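Side-chain contacts in structural protein VP1 (Trichodysplasia spinulosa-associated polyomavirus, PDB 4U60), which builds the pentameric units of the viral coat and binds sialylated glycolipid glycans, probably during attachment to host cells: residues H175-L180 and C192-K197; F252-G255 and D259-Y262. One frame throughout, in Å; residues are numbered along the deposited sequence.

Contact 1: residues H175-L180 and C192-K197; sequences HYKQKL and CPDPSK
K177 meets D194 because both chains reach across: the lysine leaves its backbone with CG beside the backbone N (chi1 -67°) and runs on fully extended, while D194 swings its carboxylate opposite its own N (chi1 179°). The two side chains cross at about a right angle, and the last part of the lysine, from CD to NZ, runs past OD2 of D194. NZ of K177 lies 2.8 Å from this OD2 in a salt bridge, approaching on the syn side and 25° out of the carboxylate plane. The long, flexible lysine suits this place, since the nearest CA atoms of the two segments, those of K177 and D194, are 7.8 Å apart.

The other carboxylate oxygen works within its own loop. D194 OD1 accepts the backbone N of S196 at 2.9 Å, an Asx turn set in the type I beta turn D194-K197, and the S196 hydroxyl donates to the same oxygen at 2.7 Å. These two bonds hold the carboxylate's rotation and so present OD2 to K177. S196 OG also takes a weak hydrogen bond from K177 NZ, at 3.2 Å.

K197 packs its CE 3.7 Å from K177 NZ, and one water accepts from both ammonium groups. Strands 177-179 and 191-193 flank strand 141-144 in a small antiparallel sheet, and the turn packs through P195 and S196 on E98 and E26 of a neighbouring subunit. D194 thus shapes the turn with one oxygen and ties it to strand 177-179 with the other; its charge and the shared water would probably favour two ammonium groups 4.4 Å apart (K177 NZ to K197 NZ).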
ATOM      1  N   HIS C 175      12.481  21.145  27.930  1.00 13.44           N
ATOM      2  CA  HIS C 175      11.945  21.834  29.111  1.00 14.29           C
ATOM      3  C   HIS C 175      10.433  21.928  29.111  1.00 13.83           C
ATOM      4  O   HIS C 175       9.852  22.420  30.072  1.00 14.80           O
ATOM      5  CB  HIS C 175      12.548  23.235  29.204  1.00 15.06           C
ATOM      6  CG  HIS C 175      14.010  23.216  29.465  1.00 16.48           C
ATOM      7  ND1 HIS C 175      14.964  23.316  28.477  1.00 17.58           N
ATOM      8  CD2 HIS C 175      14.682  23.062  30.632  1.00 17.79           C
ATOM      9  CE1 HIS C 175      16.164  23.249  29.027  1.00 17.87           C
ATOM     10  NE2 HIS C 175      16.020  23.108  30.332  1.00 19.14           N
ATOM     11  N   TYR C 176       9.784  21.499  28.027  1.00 13.03           N
ATOM     12  CA  TYR C 176       8.327  21.554  27.904  1.00 12.83           C
ATOM     13  C   TYR C 176       7.765  20.122  27.824  1.00 12.65           C
ATOM     14  O   TYR C 176       7.602  19.539  26.740  1.00 11.79           O
ATOM     15  CB  TYR C 176       7.924  22.340  26.649  1.00 12.48           C
ATOM     16  CG  TYR C 176       8.099  23.840  26.698  1.00 12.89           C
ATOM     17  CD1 TYR C 176       9.348  24.424  26.609  1.00 13.20           C
ATOM     18  CD2 TYR C 176       6.989  24.681  26.795  1.00 13.45           C
ATOM     19  CE1 TYR C 176       9.508  25.798  26.659  1.00 13.63           C
ATOM     20  CE2 TYR C 176       7.129  26.057  26.821  1.00 13.92           C
ATOM     21  CZ  TYR C 176       8.383  26.622  26.750  1.00 14.09           C
ATOM     22  OH  TYR C 176       8.526  27.995  26.790  1.00 15.12           O
ATOM     23  N   LYS C 177       7.506  19.543  28.985  1.00 13.49           N
ATOM     24  CA  LYS C 177       7.005  18.176  29.088  1.00 13.31           C
ATOM     25  C   LYS C 177       5.782  18.132  30.009  1.00 13.48           C
ATOM     26  O   LYS C 177       5.433  19.131  30.654  1.00 14.50           O
ATOM     27  CB  LYS C 177       8.126  17.254  29.582  1.00 13.74           C
ATOM     28  CG  LYS C 177       9.259  17.092  28.574  1.00 13.85           C
ATOM     29  CD  LYS C 177      10.332  16.124  29.015  1.00 14.63           C
ATOM     30  CE  LYS C 177      11.354  15.896  27.908  1.00 14.89           C
ATOM     31  NZ  LYS C 177      12.152  14.689  28.203  1.00 15.80           N
ATOM     32  N   GLN C 178       5.116  16.979  30.057  1.00 13.32           N
ATOM     33  CA  GLN C 178       3.914  16.791  30.876  1.00 13.68           C
ATOM     34  C   GLN C 178       3.662  15.299  30.971  1.00 13.51           C
ATOM     35  O   GLN C 178       4.395  14.504  30.388  1.00 13.03           O
ATOM     36  CB  GLN C 178       2.689  17.503  30.281  1.00 13.90           C
ATOM     37  CG  GLN C 178       2.249  18.767  31.015  1.00 14.83           C
ATOM     38  CD  GLN C 178       1.535  18.451  32.320  1.00 16.08           C
ATOM     39  OE1 GLN C 178       1.521  17.303  32.783  1.00 16.47           O
ATOM     40  NE2 GLN C 178       0.918  19.472  32.920  1.00 17.72           N
ATOM     41  N   LYS C 179       2.628  14.946  31.718  1.00 13.93           N
ATOM     42  CA  LYS C 179       2.133  13.576  31.786  1.00 14.47           C
ATOM     43  C   LYS C 179       0.645  13.606  31.524  1.00 14.09           C
ATOM     44  O   LYS C 179      -0.045  14.511  31.971  1.00 14.50           O
ATOM     45  CB  LYS C 179       2.378  12.976  33.169  1.00 15.95           C
ATOM     46  CG  LYS C 179       3.853  12.797  33.476  1.00 17.38           C
ATOM     47  CD  LYS C 179       4.093  12.045  34.757  1.00 20.11           C
ATOM     48  CE  LYS C 179       5.580  11.848  34.978  1.00 21.54           C
ATOM     49  NZ  LYS C 179       5.822  11.182  36.272  1.00 25.07           N
ATOM     50  N   LEU C 180       0.163  12.610  30.802  1.00 13.44           N
ATOM     51  CA  LEU C 180      -1.243  12.521  30.430  1.00 13.43           C
ATOM     52  C   LEU C 180      -2.056  12.000  31.610  1.00 14.25           C
ATOM     53  O   LEU C 180      -2.239  10.790  31.785  1.00 14.24           O
ATOM     54  CB  LEU C 180      -1.406  11.627  29.210  1.00 13.13           C
ATOM     55  CG  LEU C 180      -2.820  11.413  28.638  1.00 13.07           C
ATOM     56  CD1 LEU C 180      -3.575  12.723  28.496  1.00 13.63           C
ATOM     57  CD2 LEU C 180      -2.765  10.664  27.314  1.00 12.80           C
ATOM     58  N   CYS C 192       2.763  15.212  22.296  1.00  9.95           N
ATOM     59  CA  CYS C 192       3.028  13.915  21.687  1.00 10.03           C
ATOM     60  C   CYS C 192       3.751  13.021  22.717  1.00 10.23           C
ATOM     61  O   CYS C 192       4.208  13.492  23.767  1.00 10.63           O
ATOM     62  CB  CYS C 192       3.912  14.102  20.444  1.00 10.35           C
ATOM     63  SG  CYS C 192       5.529  14.866  20.733  1.00 11.38           S
ATOM     64  N   PRO C 193       3.869  11.727  22.429  1.00 10.21           N
ATOM     65  CA  PRO C 193       4.638  10.913  23.368  1.00 10.68           C
ATOM     66  C   PRO C 193       6.084  11.366  23.450  1.00 10.64           C
ATOM     67  O   PRO C 193       6.693  11.712  22.426  1.00 10.64           O
ATOM     68  CB  PRO C 193       4.517   9.489  22.780  1.00 10.76           C
ATOM     69  CG  PRO C 193       3.263   9.529  22.002  1.00 10.71           C
ATOM     70  CD  PRO C 193       3.234  10.909  21.387  1.00 10.48           C
ATOM     71  N   ASP C 194       6.642  11.358  24.656  1.00 10.34           N
ATOM     72  CA  ASP C 194       8.051  11.699  24.866  1.00 10.82           C
ATOM     73  C   ASP C 194       8.887  10.444  24.642  1.00 10.95           C
ATOM     74  O   ASP C 194       8.893   9.527  25.479  1.00 10.97           O
ATOM     75  CB  ASP C 194       8.235  12.210  26.291  1.00 11.19           C
ATOM     76  CG  ASP C 194       9.668  12.563  26.627  1.00 11.65           C
ATOM     77  OD1 ASP C 194      10.582  12.356  25.807  1.00 11.66           O
ATOM     78  OD2 ASP C 194       9.895  13.013  27.773  1.00 12.38           O
ATOM     79  N   PRO C 195       9.628  10.383  23.525  1.00 10.86           N
ATOM     80  CA  PRO C 195      10.350   9.162  23.214  1.00 11.22           C
ATOM     81  C   PRO C 195      11.567   8.935  24.094  1.00 11.62           C
ATOM     82  O   PRO C 195      12.133   7.841  24.073  1.00 12.15           O
ATOM     83  CB  PRO C 195      10.799   9.404  21.763  1.00 11.29           C
ATOM     84  CG  PRO C 195      11.042  10.892  21.714  1.00 11.28           C
ATOM     85  CD  PRO C 195       9.866  11.433  22.505  1.00 11.05           C
ATOM     86  N   SER C 196      11.986   9.950  24.862  1.00 11.96           N
ATOM     87  CA  SER C 196      13.129   9.787  25.753  1.00 12.87           C
ATOM     88  C   SER C 196      12.720   9.170  27.078  1.00 13.14           C
ATOM     89  O   SER C 196      13.583   8.867  27.902  1.00 13.84           O
ATOM     90  CB  SER C 196      13.817  11.148  26.033  1.00 13.38           C
ATOM     91  OG  SER C 196      13.023  11.954  26.903  1.00 14.56           O
ATOM     92  N   LYS C 197      11.423   9.043  27.316  1.00 13.06           N
ATOM     93  CA  LYS C 197      10.924   8.392  28.530  1.00 13.59           C
ATOM     94  C   LYS C 197      10.036   7.232  28.097  1.00 13.20           C
ATOM     95  O   LYS C 197      10.393   6.535  27.160  1.00 13.13           O
ATOM     96  CB  LYS C 197      10.212   9.418  29.424  1.00 14.39           C
ATOM     97  CG  LYS C 197      11.132  10.549  29.887  1.00 15.99           C
ATOM     98  CD  LYS C 197      10.390  11.467  30.842  1.00 17.43           C
ATOM     99  CE  LYS C 197      11.165  12.713  31.171  1.00 18.90           C
ATOM    100  NZ  LYS C 197      12.395  12.423  31.932  1.00 20.94           N
TER
HETATM  101  O   HOH W   1      13.320  15.194  30.763  1.00 23.51           O

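Contact 2: residues F252-G255 and D259-Y262; sequences FLVG and DMQY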
ATOM      1  N   PHE C 252     -13.231  14.627   8.695  1.00 10.99           N
ATOM      2  CA  PHE C 252     -14.098  15.800   8.913  1.00 11.55           C
ATOM      3  C   PHE C 252     -15.465  15.577   8.302  1.00 11.95           C
ATOM      4  O   PHE C 252     -15.607  15.036   7.199  1.00 12.20           O
ATOM      5  CB  PHE C 252     -13.471  17.047   8.287  1.00 11.78           C
ATOM      6  CG  PHE C 252     -12.189  17.459   8.947  1.00 11.44           C
ATOM      7  CD1 PHE C 252     -12.198  18.194  10.115  1.00 11.66           C
ATOM      8  CD2 PHE C 252     -10.964  17.084   8.415  1.00 11.25           C
ATOM      9  CE1 PHE C 252     -11.022  18.563  10.737  1.00 11.63           C
ATOM     10  CE2 PHE C 252      -9.779  17.437   9.049  1.00 11.01           C
ATOM     11  CZ  PHE C 252      -9.819  18.179  10.208  1.00 11.27           C
ATOM     12  N   LEU C 253     -16.482  16.067   9.009  1.00 12.36           N
ATOM     13  CA  LEU C 253     -17.816  16.215   8.476  1.00 13.19           C
ATOM     14  C   LEU C 253     -17.914  17.590   7.831  1.00 13.71           C
ATOM     15  O   LEU C 253     -17.556  18.585   8.453  1.00 13.94           O
ATOM     16  CB  LEU C 253     -18.834  16.113   9.595  1.00 14.05           C
ATOM     17  CG  LEU C 253     -20.297  16.172   9.167  1.00 15.26           C
ATOM     18  CD1 LEU C 253     -20.739  14.851   8.577  1.00 15.94           C
ATOM     19  CD2 LEU C 253     -21.173  16.547  10.353  1.00 16.45           C
ATOM     20  N   VAL C 254     -18.330  17.631   6.584  1.00 13.71           N
ATOM     21  CA  VAL C 254     -18.415  18.875   5.819  1.00 14.24           C
ATOM     22  C   VAL C 254     -19.858  19.328   5.730  1.00 15.47           C
ATOM     23  O   VAL C 254     -20.661  18.767   4.986  1.00 15.25           O
ATOM     24  CB  VAL C 254     -17.825  18.708   4.390  1.00 14.07           C
ATOM     25  CG1 VAL C 254     -17.845  20.029   3.640  1.00 14.71           C
ATOM     26  CG2 VAL C 254     -16.418  18.097   4.455  1.00 13.29           C
ATOM     27  N   GLY C 255     -20.183  20.383   6.470  1.00 16.54           N
ATOM     28  CA  GLY C 255     -21.518  20.920   6.450  1.00 18.01           C
ATOM     29  C   GLY C 255     -21.897  21.567   5.142  1.00 19.28           C
ATOM     30  O   GLY C 255     -21.066  21.840   4.286  1.00 18.31           O
ATOM     31  N   ASP C 259     -18.548  24.537   6.336  1.00 19.37           N
ATOM     32  CA  ASP C 259     -18.058  24.430   7.719  1.00 19.91           C
ATOM     33  C   ASP C 259     -17.722  22.981   8.079  1.00 17.76           C
ATOM     34  O   ASP C 259     -18.466  22.062   7.722  1.00 18.12           O
ATOM     35  CB  ASP C 259     -19.104  24.972   8.697  1.00 22.33           C
ATOM     36  CG  ASP C 259     -20.489  24.416   8.439  1.00 25.34           C
ATOM     37  OD1 ASP C 259     -21.115  24.775   7.406  1.00 28.03           O
ATOM     38  OD2 ASP C 259     -20.963  23.608   9.275  1.00 28.49           O
ATOM     39  N   MET C 260     -16.603  22.775   8.765  1.00 15.80           N
ATOM     40  CA  MET C 260     -16.102  21.423   9.006  1.00 14.58           C
ATOM     41  C   MET C 260     -15.874  21.153  10.483  1.00 14.33           C
ATOM     42  O   MET C 260     -15.481  22.055  11.250  1.00 15.02           O
ATOM     43  CB  MET C 260     -14.826  21.174   8.200  1.00 13.82           C
ATOM     44  CG  MET C 260     -15.091  21.135   6.700  1.00 14.07           C
ATOM     45  SD  MET C 260     -13.657  21.187   5.598  1.00 13.38           S
ATOM     46  CE  MET C 260     -12.936  19.588   5.941  1.00 12.70           C
ATOM     47  N   GLN C 261     -16.082  19.899  10.870  1.00 13.73           N
ATOM     48  CA  GLN C 261     -15.894  19.422  12.243  1.00 13.44           C
ATOM     49  C   GLN C 261     -15.112  18.118  12.230  1.00 12.32           C
ATOM     50  O   GLN C 261     -15.408  17.229  11.424  1.00 12.23           O
ATOM     51  CB  GLN C 261     -17.250  19.125  12.871  1.00 14.34           C
ATOM     52  CG  GLN C 261     -18.142  20.325  13.083  1.00 15.69           C
ATOM     53  CD  GLN C 261     -19.543  19.877  13.407  1.00 16.92           C
ATOM     54  OE1 GLN C 261     -20.358  19.640  12.501  1.00 18.17           O
ATOM     55  NE2 GLN C 261     -19.836  19.723  14.694  1.00 17.54           N
ATOM     56  N   TYR C 262     -14.149  17.970  13.133  1.00 11.70           N
ATOM     57  CA  TYR C 262     -13.514  16.684  13.346  1.00 11.16           C
ATOM     58  C   TYR C 262     -14.536  15.650  13.772  1.00 11.37           C
ATOM     59  O   TYR C 262     -15.464  15.964  14.497  1.00 12.28           O
ATOM     60  CB  TYR C 262     -12.497  16.739  14.476  1.00 10.92           C
ATOM     61  CG  TYR C 262     -11.195  17.406  14.203  1.00 10.90           C
ATOM     62  CD1 TYR C 262     -10.153  16.703  13.643  1.00 10.66           C
ATOM     63  CD2 TYR C 262     -10.998  18.746  14.505  1.00 11.14           C
ATOM     64  CE1 TYR C 262      -8.915  17.292  13.427  1.00 10.54           C
ATOM     65  CE2 TYR C 262      -9.780  19.357  14.265  1.00 11.10           C
ATOM     66  CZ  TYR C 262      -8.733  18.628  13.739  1.00 10.68           C
ATOM     67  OH  TYR C 262      -7.496  19.177  13.516  1.00 11.03           O
TER
HETATM   68  O   HOH W   2     -19.952  19.896   9.925  1.00 22.53           O
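Backbone hydrogen bonds define the pairing of F252-G255 with D259-Y262, the end of an antiparallel beta hairpin. L253 and Q261 form the hydrogen-bonded pair, L253 N giving to Q261 O at 2.9 Å and Q261 N to L253 O at 3.1 Å. Where the strands run into the turn, G255 N donates to D259 O at 2.7 Å. Glycine suits this position: having no side chain, it lets the D259 carboxylate lie close, OD2 being 3.9 Å from G255 CA.

Apolar contacts gather on the face carrying F252, V254, M260 and Y262. The F252 ring meets that of Y262 obliquely, planes at 46°, with CE1 of F252 poised 3.4 Å above the centre of the tyrosine ring. M260 turns back at its last torsion (chi3 69°), which carries CE to 3.5 Å from CB of F252, while its CG lies 4.0 Å from V254 CG2. The unbranched, pliable methionine can thus serve both an aromatic and a beta-branched neighbour.

On the other face L253 flanks the Q261 amide with its CD2, and the polar bonds are those of Q261 and of the L253 carbonyl. A water 2.6 Å from Q261 OE1 can donate to it or to L253 O; the glutamine's NE2 is held by the backbone O of S46, and its OE1 also bonds a glycerol, probably from the crystallisation liquor.

The hairpin is formed by strands 241-254 and 260-279 of the large antiparallel sheet. Loop residues flank it through backbone bonds, E126 and K113 beside 252-254 and S46 and V49 beside 260-262, while I121, Y116 and V108 of a neighbouring subunit pack on its apolar face.

Both segments of contact 1 come earlier in the chain than those of contact 2; the centres of the contacts lie 30 Å apart, with nearest atoms about 14 Å from each other. They belong to different sheets: contact 1 ties strand 177-179, at one edge of a small three-stranded sheet, to the turn that follows strand 191-193 at the other edge, whereas contact 2 is the turn end of a hairpin in the large antiparallel sheet of the jelly roll. Both regions touch another VP1 subunit, so each borders an interface of the pentamer. The D259 side chain in contact 2 is about 9 Å from a bound sialic acid, near the glycan but not among the residues of its pocket.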